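Local coordinates for coat protein (Sulfolobus turreted icosahedral virus, PDB 2BBD) that serves as a capsid protein of an archaeal virus, probably packing side by side in many copies to build the icosahedral shell, at residues G83-Y88 / Y306-S311; Y87-G92 / Y211-V216; V110-M115 / V144-S149. All blocks are in the same frame, centred on the assembly; numbering follows the deposited sequence.

Contact 1 of 3, residues G83-Y88 / Y306-S311; sequences GILMYY and YSLYVS
Leu-85 of the helical segment 83-88 meets Leu-308 and Val-310 of the strand 306-311 purely through methyl groups. Its CB leaves the helix toward the strand but is still 4.8 Å from Leu-308 CD1. With CG anti to the backbone N (chi1 -176°), the branch point is carried on toward the strand, yet Leu-85 CG remains 4.6 Å from Val-310 CG2. The two methyls then divide the work. Leu-85 CD2 closes on Val-310 CG2 at 3.7 Å and meets Leu-308 CD2 at 4.3 Å; Leu-85 CD1 only grazes Val-310, lying 4.2 Å from Val-310 CG2. At Leu-85 CD2 the methyls Leu-308 CD2 and Val-310 CG2 subtend 57°, and they are themselves 3.9 Å from each other. The three carbons therefore form a compact triangle, one corner from the helix and two from alternate residues on the same side of the strand. Val-310 presents CG2, the branch beside its backbone N, while the axes of the Leu-85 and Val-310 side chains run oblique to one another.

Helix 79-89 thus packs on one side of strand 303-313, which lies in a mixed sheet between strands 182-193 and 210-219. Leu-308 also touches Val-185 of the first and Val-310 touches Arg-213 of the second, while Ile-84 rests on Ile-225 and Tyr-266.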
loop_
_atom_site.group_PDB
_atom_site.type_symbol
_atom_site.label_atom_id
_atom_site.label_comp_id
_atom_site.label_asym_id
_atom_site.label_seq_id
_atom_site.Cartn_x
_atom_site.Cartn_y
_atom_site.Cartn_z
ATOM N N GLY A 83 5.118 -0.518 2.322
ATOM C CA GLY A 83 6.245 -1.368 2.684
ATOM C C GLY A 83 5.787 -2.560 3.514
ATOM O O GLY A 83 6.237 -3.689 3.317
ATOM N N ILE A 84 4.883 -2.312 4.452
ATOM C CA ILE A 84 4.369 -3.397 5.271
ATOM C C ILE A 84 3.552 -4.331 4.367
ATOM O O ILE A 84 3.586 -5.551 4.532
ATOM C CB ILE A 84 3.525 -2.842 6.451
ATOM C CG1 ILE A 84 4.450 -2.106 7.425
ATOM C CG2 ILE A 84 2.805 -3.977 7.183
ATOM C CD1 ILE A 84 3.734 -1.253 8.454
ATOM N N LEU A 85 2.845 -3.767 3.391
ATOM C CA LEU A 85 2.073 -4.595 2.473
ATOM C C LEU A 85 3.049 -5.475 1.684
ATOM O O LEU A 85 2.774 -6.647 1.426
ATOM C CB LEU A 85 1.248 -3.731 1.507
ATOM C CG LEU A 85 0.324 -4.507 0.554
ATOM C CD1 LEU A 85 -0.740 -5.243 1.362
ATOM C CD2 LEU A 85 -0.338 -3.553 -0.437
HETATM N N MSE A 86 4.198 -4.917 1.311
HETATM C CA MSE A 86 5.193 -5.689 0.570
HETATM C C MSE A 86 5.708 -6.848 1.430
HETATM O O MSE A 86 5.886 -7.967 0.957
HETATM C CB MSE A 86 6.373 -4.798 0.161
HETATM C CG MSE A 86 6.025 -3.695 -0.819
HETATM SE SE MSE A 86 5.226 -4.399 -2.447
HETATM C CE MSE A 86 3.417 -3.758 -2.168
ATOM N N TYR A 87 5.958 -6.557 2.697
ATOM C CA TYR A 87 6.449 -7.559 3.631
ATOM C C TYR A 87 5.532 -8.782 3.618
ATOM O O TYR A 87 5.987 -9.909 3.467
ATOM C CB TYR A 87 6.503 -6.959 5.040
ATOM C CG TYR A 87 6.742 -7.956 6.149
ATOM C CD1 TYR A 87 8.035 -8.309 6.542
ATOM C CD2 TYR A 87 5.666 -8.532 6.828
ATOM C CE1 TYR A 87 8.247 -9.208 7.596
ATOM C CE2 TYR A 87 5.864 -9.433 7.871
ATOM C CZ TYR A 87 7.147 -9.762 8.253
ATOM O OH TYR A 87 7.315 -10.628 9.299
ATOM N N TYR A 88 4.236 -8.549 3.776
ATOM C CA TYR A 88 3.270 -9.641 3.797
ATOM C C TYR A 88 3.112 -10.383 2.467
ATOM O O TYR A 88 3.111 -11.618 2.432
ATOM C CB TYR A 88 1.903 -9.116 4.253
ATOM C CG TYR A 88 1.798 -8.918 5.751
ATOM C CD1 TYR A 88 1.712 -10.011 6.605
ATOM C CD2 TYR A 88 1.788 -7.642 6.312
ATOM C CE1 TYR A 88 1.617 -9.847 7.988
ATOM C CE2 TYR A 88 1.694 -7.461 7.699
ATOM C CZ TYR A 88 1.608 -8.574 8.532
ATOM O OH TYR A 88 1.506 -8.428 9.901
ATOM N N TYR A 306 -3.823 3.360 11.217
ATOM C CA TYR A 306 -3.622 3.523 9.788
ATOM C C TYR A 306 -4.197 2.363 9.014
ATOM O O TYR A 306 -3.891 1.205 9.287
ATOM C CB TYR A 306 -2.138 3.673 9.499
ATOM C CG TYR A 306 -1.596 4.917 10.135
ATOM C CD1 TYR A 306 -1.773 6.162 9.531
ATOM C CD2 TYR A 306 -0.978 4.865 11.381
ATOM C CE1 TYR A 306 -1.348 7.317 10.154
ATOM C CE2 TYR A 306 -0.557 6.009 12.014
ATOM C CZ TYR A 306 -0.741 7.236 11.401
ATOM O OH TYR A 306 -0.333 8.379 12.048
ATOM N N SER A 307 -5.046 2.691 8.046
ATOM C CA SER A 307 -5.685 1.685 7.223
ATOM C C SER A 307 -5.336 1.861 5.741
ATOM O O SER A 307 -5.683 2.872 5.118
ATOM C CB SER A 307 -7.197 1.762 7.408
ATOM O OG SER A 307 -7.857 0.848 6.565
ATOM N N LEU A 308 -4.639 0.876 5.189
ATOM C CA LEU A 308 -4.264 0.903 3.780
ATOM C C LEU A 308 -5.199 -0.052 3.045
ATOM O O LEU A 308 -5.129 -1.280 3.213
ATOM C CB LEU A 308 -2.803 0.476 3.605
ATOM C CG LEU A 308 -2.186 0.652 2.209
ATOM C CD1 LEU A 308 -0.670 0.565 2.311
ATOM C CD2 LEU A 308 -2.712 -0.401 1.262
ATOM N N TYR A 309 -6.077 0.526 2.236
ATOM C CA TYR A 309 -7.055 -0.243 1.471
ATOM C C TYR A 309 -6.620 -0.688 0.086
ATOM O O TYR A 309 -6.361 0.132 -0.799
ATOM C CB TYR A 309 -8.334 0.567 1.327
ATOM C CG TYR A 309 -9.050 0.790 2.626
ATOM C CD1 TYR A 309 -9.728 -0.250 3.252
ATOM C CD2 TYR A 309 -9.076 2.049 3.214
ATOM C CE1 TYR A 309 -10.423 -0.035 4.428
ATOM C CE2 TYR A 309 -9.764 2.274 4.387
ATOM C CZ TYR A 309 -10.438 1.232 4.988
ATOM O OH TYR A 309 -11.139 1.461 6.141
ATOM N N VAL A 310 -6.535 -1.993 -0.107
ATOM C CA VAL A 310 -6.188 -2.494 -1.416
ATOM C C VAL A 310 -7.526 -2.758 -2.100
ATOM O O VAL A 310 -8.122 -3.819 -1.927
ATOM C CB VAL A 310 -5.365 -3.787 -1.335
ATOM C CG1 VAL A 310 -5.085 -4.294 -2.728
ATOM C CG2 VAL A 310 -4.046 -3.521 -0.600
ATOM N N SER A 311 -7.996 -1.765 -2.851
ATOM C CA SER A 311 -9.267 -1.844 -3.561
ATOM C C SER A 311 -9.106 -1.561 -5.060
ATOM O O SER A 311 -8.033 -1.170 -5.522
ATOM C CB SER A 311 -10.253 -0.827 -2.974
ATOM O OG SER A 311 -10.472 -1.037 -1.586
#

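Contact 2 of 3, residues Y87-G92 / Y211-V216; sequences YYTTKG and YKRQLV
A Schellman motif ending helix 79-89 lies opposite a classic beta bulge of strand 210-219: from the last helical turn, Tyr-88 touches Leu-215, and Thr-89 touches Arg-213. The evidence for the first motif is the pair of backbone bonds Gly-92 N to Tyr-87 O (2.6 Å) and Lys-91 N to Tyr-88 O (3.2 Å), with Lys-91 at positive phi as the C-prime residue. The evidence for the second is that Lys-212 and Arg-213 both face Val-310 on the adjoining strand.

Between the segments the touches are light. Leu-215 CD1 comes obliquely to the Tyr-88 ring and only brushes its CE2 corner, at 4.4 Å. On the other side of that ring plane, Tyr-87 CD2 stands 3.9 Å above the ring centre of Tyr-88. At its far end Tyr-88 OH is hydrogen-bonded to Ser-270 OG and Tyr-266 N, which should limit how the ring can shift.

Thr-89 divides its branches by function. At chi1 60° OG1 sits between the backbone N and the carbonyl carbon and bonds back to Leu-85 O, a turn earlier; CG2 is left to face the strand. That methyl meets the Arg-213 guanidinium at its edge, near its plane, 4.1 Å from NH1. Arg-213 bends at chi3 (54°), and its NE forms a salt bridge with Asp-274 OD2 on strand 270-284, so the charge is answered within the sheet and the helix supplies only a methyl. The Schellman motif is a common C-terminal helix cap; here it places the end of helix 79-89 against bulged strand 210-219 and its partner 303-313, consistent with the double jelly-roll fold known for this capsid lineage.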
loop_
_atom_site.group_PDB
_atom_site.type_symbol
_atom_site.label_atom_id
_atom_site.label_comp_id
_atom_site.label_asym_id
_atom_site.label_seq_id
_atom_site.Cartn_x
_atom_site.Cartn_y
_atom_site.Cartn_z
ATOM N N TYR A 87 5.958 -6.557 2.697
ATOM C CA TYR A 87 6.449 -7.559 3.631
ATOM C C TYR A 87 5.532 -8.782 3.618
ATOM O O TYR A 87 5.987 -9.909 3.467
ATOM C CB TYR A 87 6.503 -6.959 5.040
ATOM C CG TYR A 87 6.742 -7.956 6.149
ATOM C CD1 TYR A 87 8.035 -8.309 6.542
ATOM C CD2 TYR A 87 5.666 -8.532 6.828
ATOM C CE1 TYR A 87 8.247 -9.208 7.596
ATOM C CE2 TYR A 87 5.864 -9.433 7.871
ATOM C CZ TYR A 87 7.147 -9.762 8.253
ATOM O OH TYR A 87 7.315 -10.628 9.299
ATOM N N TYR A 88 4.236 -8.549 3.776
ATOM C CA TYR A 88 3.270 -9.641 3.797
ATOM C C TYR A 88 3.112 -10.383 2.467
ATOM O O TYR A 88 3.111 -11.618 2.432
ATOM C CB TYR A 88 1.903 -9.116 4.253
ATOM C CG TYR A 88 1.798 -8.918 5.751
ATOM C CD1 TYR A 88 1.712 -10.011 6.605
ATOM C CD2 TYR A 88 1.788 -7.642 6.312
ATOM C CE1 TYR A 88 1.617 -9.847 7.988
ATOM C CE2 TYR A 88 1.694 -7.461 7.699
ATOM C CZ TYR A 88 1.608 -8.574 8.532
ATOM O OH TYR A 88 1.506 -8.428 9.901
ATOM N N THR A 89 2.991 -9.625 1.379
ATOM C CA THR A 89 2.794 -10.214 0.065
ATOM C C THR A 89 4.031 -10.893 -0.521
ATOM O O THR A 89 3.940 -11.550 -1.556
ATOM C CB THR A 89 2.255 -9.155 -0.928
ATOM O OG1 THR A 89 3.185 -8.073 -1.039
ATOM C CG2 THR A 89 0.926 -8.610 -0.434
ATOM N N THR A 90 5.180 -10.737 0.132
ATOM C CA THR A 90 6.410 -11.367 -0.346
ATOM C C THR A 90 6.878 -12.433 0.647
ATOM O O THR A 90 7.987 -12.955 0.532
ATOM C CB THR A 90 7.562 -10.342 -0.513
ATOM O OG1 THR A 90 7.820 -9.722 0.750
ATOM C CG2 THR A 90 7.197 -9.279 -1.542
ATOM N N LYS A 91 6.024 -12.747 1.620
ATOM C CA LYS A 91 6.339 -13.733 2.649
ATOM C C LYS A 91 7.539 -13.263 3.447
ATOM O O LYS A 91 8.389 -14.060 3.836
ATOM C CB LYS A 91 6.641 -15.092 2.020
ATOM C CG LYS A 91 5.590 -15.525 1.020
ATOM C CD LYS A 91 5.899 -16.880 0.423
ATOM C CE LYS A 91 4.966 -17.155 -0.742
ATOM N NZ LYS A 91 5.205 -18.501 -1.306
ATOM N N GLY A 92 7.595 -11.953 3.677
ATOM C CA GLY A 92 8.684 -11.356 4.431
ATOM C C GLY A 92 10.010 -11.253 3.697
ATOM O O GLY A 92 10.987 -10.812 4.289
ATOM N N TYR A 211 -13.510 -3.648 -2.307
ATOM C CA TYR A 211 -12.444 -3.910 -1.334
ATOM C C TYR A 211 -11.909 -5.331 -1.386
ATOM O O TYR A 211 -12.653 -6.301 -1.230
ATOM C CB TYR A 211 -12.947 -3.611 0.081
ATOM C CG TYR A 211 -13.211 -2.146 0.330
ATOM C CD1 TYR A 211 -12.303 -1.362 1.042
ATOM C CD2 TYR A 211 -14.359 -1.529 -0.174
ATOM C CE1 TYR A 211 -12.529 -0.002 1.244
ATOM C CE2 TYR A 211 -14.592 -0.170 0.026
ATOM C CZ TYR A 211 -13.672 0.583 0.730
ATOM O OH TYR A 211 -13.891 1.931 0.902
ATOM N N LYS A 212 -10.609 -5.455 -1.607
ATOM C CA LYS A 212 -9.993 -6.767 -1.666
ATOM C C LYS A 212 -9.383 -7.088 -0.303
ATOM O O LYS A 212 -9.696 -8.110 0.301
ATOM C CB LYS A 212 -8.926 -6.803 -2.765
ATOM C CG LYS A 212 -8.218 -8.136 -2.878
ATOM C CD LYS A 212 -7.215 -8.137 -4.028
ATOM C CE LYS A 212 -6.432 -9.437 -4.066
ATOM N NZ LYS A 212 -5.302 -9.389 -5.044
ATOM N N ARG A 213 -8.509 -6.219 0.189
ATOM C CA ARG A 213 -7.910 -6.457 1.492
ATOM C C ARG A 213 -7.557 -5.160 2.197
ATOM O O ARG A 213 -7.334 -4.123 1.562
ATOM C CB ARG A 213 -6.671 -7.345 1.366
ATOM C CG ARG A 213 -5.524 -6.730 0.607
ATOM C CD ARG A 213 -4.440 -7.756 0.390
ATOM N NE ARG A 213 -4.987 -8.946 -0.252
ATOM C CZ ARG A 213 -4.287 -9.767 -1.026
ATOM N NH1 ARG A 213 -3.002 -9.531 -1.260
ATOM N NH2 ARG A 213 -4.876 -10.822 -1.578
ATOM N N GLN A 214 -7.530 -5.224 3.523
ATOM C CA GLN A 214 -7.228 -4.061 4.331
ATOM C C GLN A 214 -6.055 -4.313 5.256
ATOM O O GLN A 214 -6.059 -5.277 6.033
ATOM C CB GLN A 214 -8.447 -3.686 5.161
ATOM C CG GLN A 214 -8.278 -2.438 6.003
ATOM C CD GLN A 214 -9.375 -2.295 7.030
ATOM O OE1 GLN A 214 -9.538 -1.238 7.649
ATOM N NE2 GLN A 214 -10.135 -3.368 7.229
ATOM N N LEU A 215 -5.047 -3.452 5.160
ATOM C CA LEU A 215 -3.882 -3.548 6.023
ATOM C C LEU A 215 -4.089 -2.535 7.129
ATOM O O LEU A 215 -4.314 -1.355 6.869
ATOM C CB LEU A 215 -2.589 -3.213 5.277
ATOM C CG LEU A 215 -1.412 -2.893 6.221
ATOM C CD1 LEU A 215 -1.110 -4.100 7.120
ATOM C CD2 LEU A 215 -0.177 -2.502 5.404
ATOM N N VAL A 216 -4.032 -3.000 8.367
ATOM C CA VAL A 216 -4.207 -2.114 9.496
ATOM C C VAL A 216 -3.014 -2.200 10.421
ATOM O O VAL A 216 -2.574 -3.293 10.771
ATOM C CB VAL A 216 -5.455 -2.480 10.332
ATOM C CG1 VAL A 216 -5.594 -1.497 11.504
ATOM C CG2 VAL A 216 -6.702 -2.479 9.449
#

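Contact 3 of 3, residues V110-M115 / V144-S149; sequences VNLNVM and VSINAS
Flat groups play no part in the touch between Leu-112 and the pair Ile-146 and Ala-148: all three side chains are aliphatic, and neither a ring nor an amide lends a face or an edge. The amide lying between the two partners in sequence, that of Asn-147, is engaged on strand 29-43, where its OD1 is hydrogen-bonded to Ser-42 OG and more weakly to Ser-40 OG.

One methyl of Leu-112 carries the whole contact. With CG anti to the backbone N (chi1 171°), Leu-112 CD2 is directed at strand 145-158, where it lies 3.7 Å from Ala-148 CB and 4.0 Å from Ile-146 CG2. The CG-CD2 bond of Leu-112 points almost straight at Ile-146 CG2, the angle at CD2 being 167°, whereas Ala-148 CB comes from the flank. The directions from Leu-112 CD2 to Ile-146 CG2 and to Ala-148 CB open by 67°, and those two carbons are 4.2 Å apart. The methyl therefore settles between two alternate residues of the strand. Ile-146 offers CG2, the branch anti to its own backbone N, and its side chain crosses that of Leu-112 at about a right angle.

These strands are not adjacent: 29-43 runs between them, antiparallel to both, so the two run in the same sense. Leu-112 pairs by backbone with Gly-39 of that middle strand, which has no side chain to stand in the leucine's way. The short 7.6 Å between Leu-112 CA and Ala-148 CA, with both CB atoms directed at the other segment, is consistent with a sheet bent so that these side chains meet on its inner face. Leu-112 also touches Leu-60, and Ile-146 touches Trp-14. Such apolar bridging suits a jelly-roll sandwich, the fold known for this capsid lineage.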
loop_
_atom_site.group_PDB
_atom_site.type_symbol
_atom_site.label_atom_id
_atom_site.label_comp_id
_atom_site.label_asym_id
_atom_site.label_seq_id
_atom_site.Cartn_x
_atom_site.Cartn_y
_atom_site.Cartn_z
ATOM N N VAL A 110 26.467 1.468 5.843
ATOM C CA VAL A 110 25.815 0.196 5.564
ATOM C C VAL A 110 25.055 0.295 4.239
ATOM O O VAL A 110 24.728 1.399 3.772
ATOM C CB VAL A 110 24.842 -0.240 6.720
ATOM C CG1 VAL A 110 25.647 -0.553 7.989
ATOM C CG2 VAL A 110 23.810 0.837 6.998
ATOM N N ASN A 111 24.790 -0.857 3.627
ATOM C CA ASN A 111 24.091 -0.885 2.345
ATOM C C ASN A 111 22.598 -0.624 2.506
ATOM O O ASN A 111 21.971 -1.106 3.442
ATOM C CB ASN A 111 24.289 -2.240 1.651
ATOM C CG ASN A 111 25.746 -2.630 1.538
ATOM O OD1 ASN A 111 26.582 -1.823 1.129
ATOM N ND2 ASN A 111 26.061 -3.881 1.887
ATOM N N LEU A 112 22.040 0.141 1.575
ATOM C CA LEU A 112 20.620 0.458 1.582
ATOM C C LEU A 112 19.965 -0.120 0.320
ATOM O O LEU A 112 20.447 0.102 -0.800
ATOM C CB LEU A 112 20.428 1.977 1.625
ATOM C CG LEU A 112 19.028 2.570 1.437
ATOM C CD1 LEU A 112 18.107 2.221 2.619
ATOM C CD2 LEU A 112 19.176 4.068 1.309
ATOM N N ASN A 113 18.877 -0.867 0.511
ATOM C CA ASN A 113 18.139 -1.472 -0.597
ATOM C C ASN A 113 16.717 -1.783 -0.141
ATOM O O ASN A 113 16.463 -2.792 0.523
ATOM C CB ASN A 113 18.837 -2.749 -1.087
ATOM C CG ASN A 113 18.058 -3.461 -2.197
ATOM O OD1 ASN A 113 17.142 -2.898 -2.790
ATOM N ND2 ASN A 113 18.429 -4.702 -2.480
ATOM N N VAL A 114 15.807 -0.880 -0.497
ATOM C CA VAL A 114 14.399 -0.975 -0.151
ATOM C C VAL A 114 13.553 -1.037 -1.426
ATOM O O VAL A 114 13.774 -0.277 -2.376
ATOM C CB VAL A 114 13.962 0.255 0.673
ATOM C CG1 VAL A 114 12.549 0.049 1.231
ATOM C CG2 VAL A 114 14.969 0.508 1.803
HETATM N N MSE A 115 12.574 -1.931 -1.438
HETATM C CA MSE A 115 11.720 -2.083 -2.604
HETATM C C MSE A 115 10.228 -1.942 -2.318
HETATM O O MSE A 115 9.747 -2.307 -1.235
HETATM C CB MSE A 115 11.971 -3.444 -3.253
HETATM C CG MSE A 115 11.275 -3.607 -4.593
HETATM SE SE MSE A 115 11.477 -5.379 -5.328
HETATM C CE MSE A 115 13.220 -5.190 -6.144
ATOM N N VAL A 144 22.837 10.036 10.942
ATOM C CA VAL A 144 23.360 9.481 9.697
ATOM C C VAL A 144 22.958 10.267 8.454
ATOM O O VAL A 144 22.094 11.143 8.497
ATOM C CB VAL A 144 22.912 8.008 9.490
ATOM C CG1 VAL A 144 23.345 7.156 10.681
ATOM C CG2 VAL A 144 21.410 7.941 9.289
ATOM N N SER A 145 23.604 9.944 7.344
ATOM C CA SER A 145 23.307 10.588 6.077
ATOM C C SER A 145 22.932 9.489 5.088
ATOM O O SER A 145 23.448 8.372 5.175
ATOM C CB SER A 145 24.532 11.363 5.580
ATOM O OG SER A 145 25.633 10.496 5.376
ATOM N N ILE A 146 22.036 9.807 4.156
ATOM C CA ILE A 146 21.582 8.851 3.142
ATOM C C ILE A 146 22.224 9.189 1.799
ATOM O O ILE A 146 22.150 10.324 1.337
ATOM C CB ILE A 146 20.037 8.905 2.967
ATOM C CG1 ILE A 146 19.341 8.517 4.276
ATOM C CG2 ILE A 146 19.596 7.987 1.842
ATOM C CD1 ILE A 146 19.642 7.136 4.730
ATOM N N ASN A 147 22.852 8.199 1.176
ATOM C CA ASN A 147 23.493 8.392 -0.118
ATOM C C ASN A 147 22.886 7.339 -1.060
ATOM O O ASN A 147 23.408 6.237 -1.194
ATOM C CB ASN A 147 25.009 8.199 0.024
ATOM C CG ASN A 147 25.543 8.704 1.373
ATOM O OD1 ASN A 147 26.077 7.925 2.180
ATOM N ND2 ASN A 147 25.388 10.001 1.627
ATOM N N ALA A 148 21.778 7.690 -1.707
ATOM C CA ALA A 148 21.087 6.756 -2.590
ATOM C C ALA A 148 20.211 7.423 -3.657
ATOM O O ALA A 148 20.031 8.646 -3.674
ATOM C CB ALA A 148 20.230 5.803 -1.732
ATOM N N SER A 149 19.652 6.590 -4.530
ATOM C CA SER A 149 18.778 7.032 -5.615
ATOM C C SER A 149 17.642 6.027 -5.827
ATOM O O SER A 149 17.759 4.845 -5.476
ATOM C CB SER A 149 19.563 7.149 -6.931
ATOM O OG SER A 149 20.570 8.144 -6.875
#

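Overall arrangement
Contacts 1 and 2 form one continuous interface, their centres about 5 Å apart: successive turns of helix 79-89 lie against neighbouring strands of one mixed sheet. Those strands are joined by probable hydrogen bonds, Leu-308 N to Leu-215 O and Val-310 N to Arg-213 O, both 2.8 Å. Near the Val-310 side chain, about 4 Å away, sits a methylpentanediol molecule, probably from the crystallisation liquor. Contact 3 belongs to a separate antiparallel sheet, its centre about 22 Å from that of contact 1, and is nested in sequence inside the loops closed by the other two. One packing touch, Met-86 CG to Met-115 O at 4.0 Å, links helix 79-89 to strand 108-123 of contact 3.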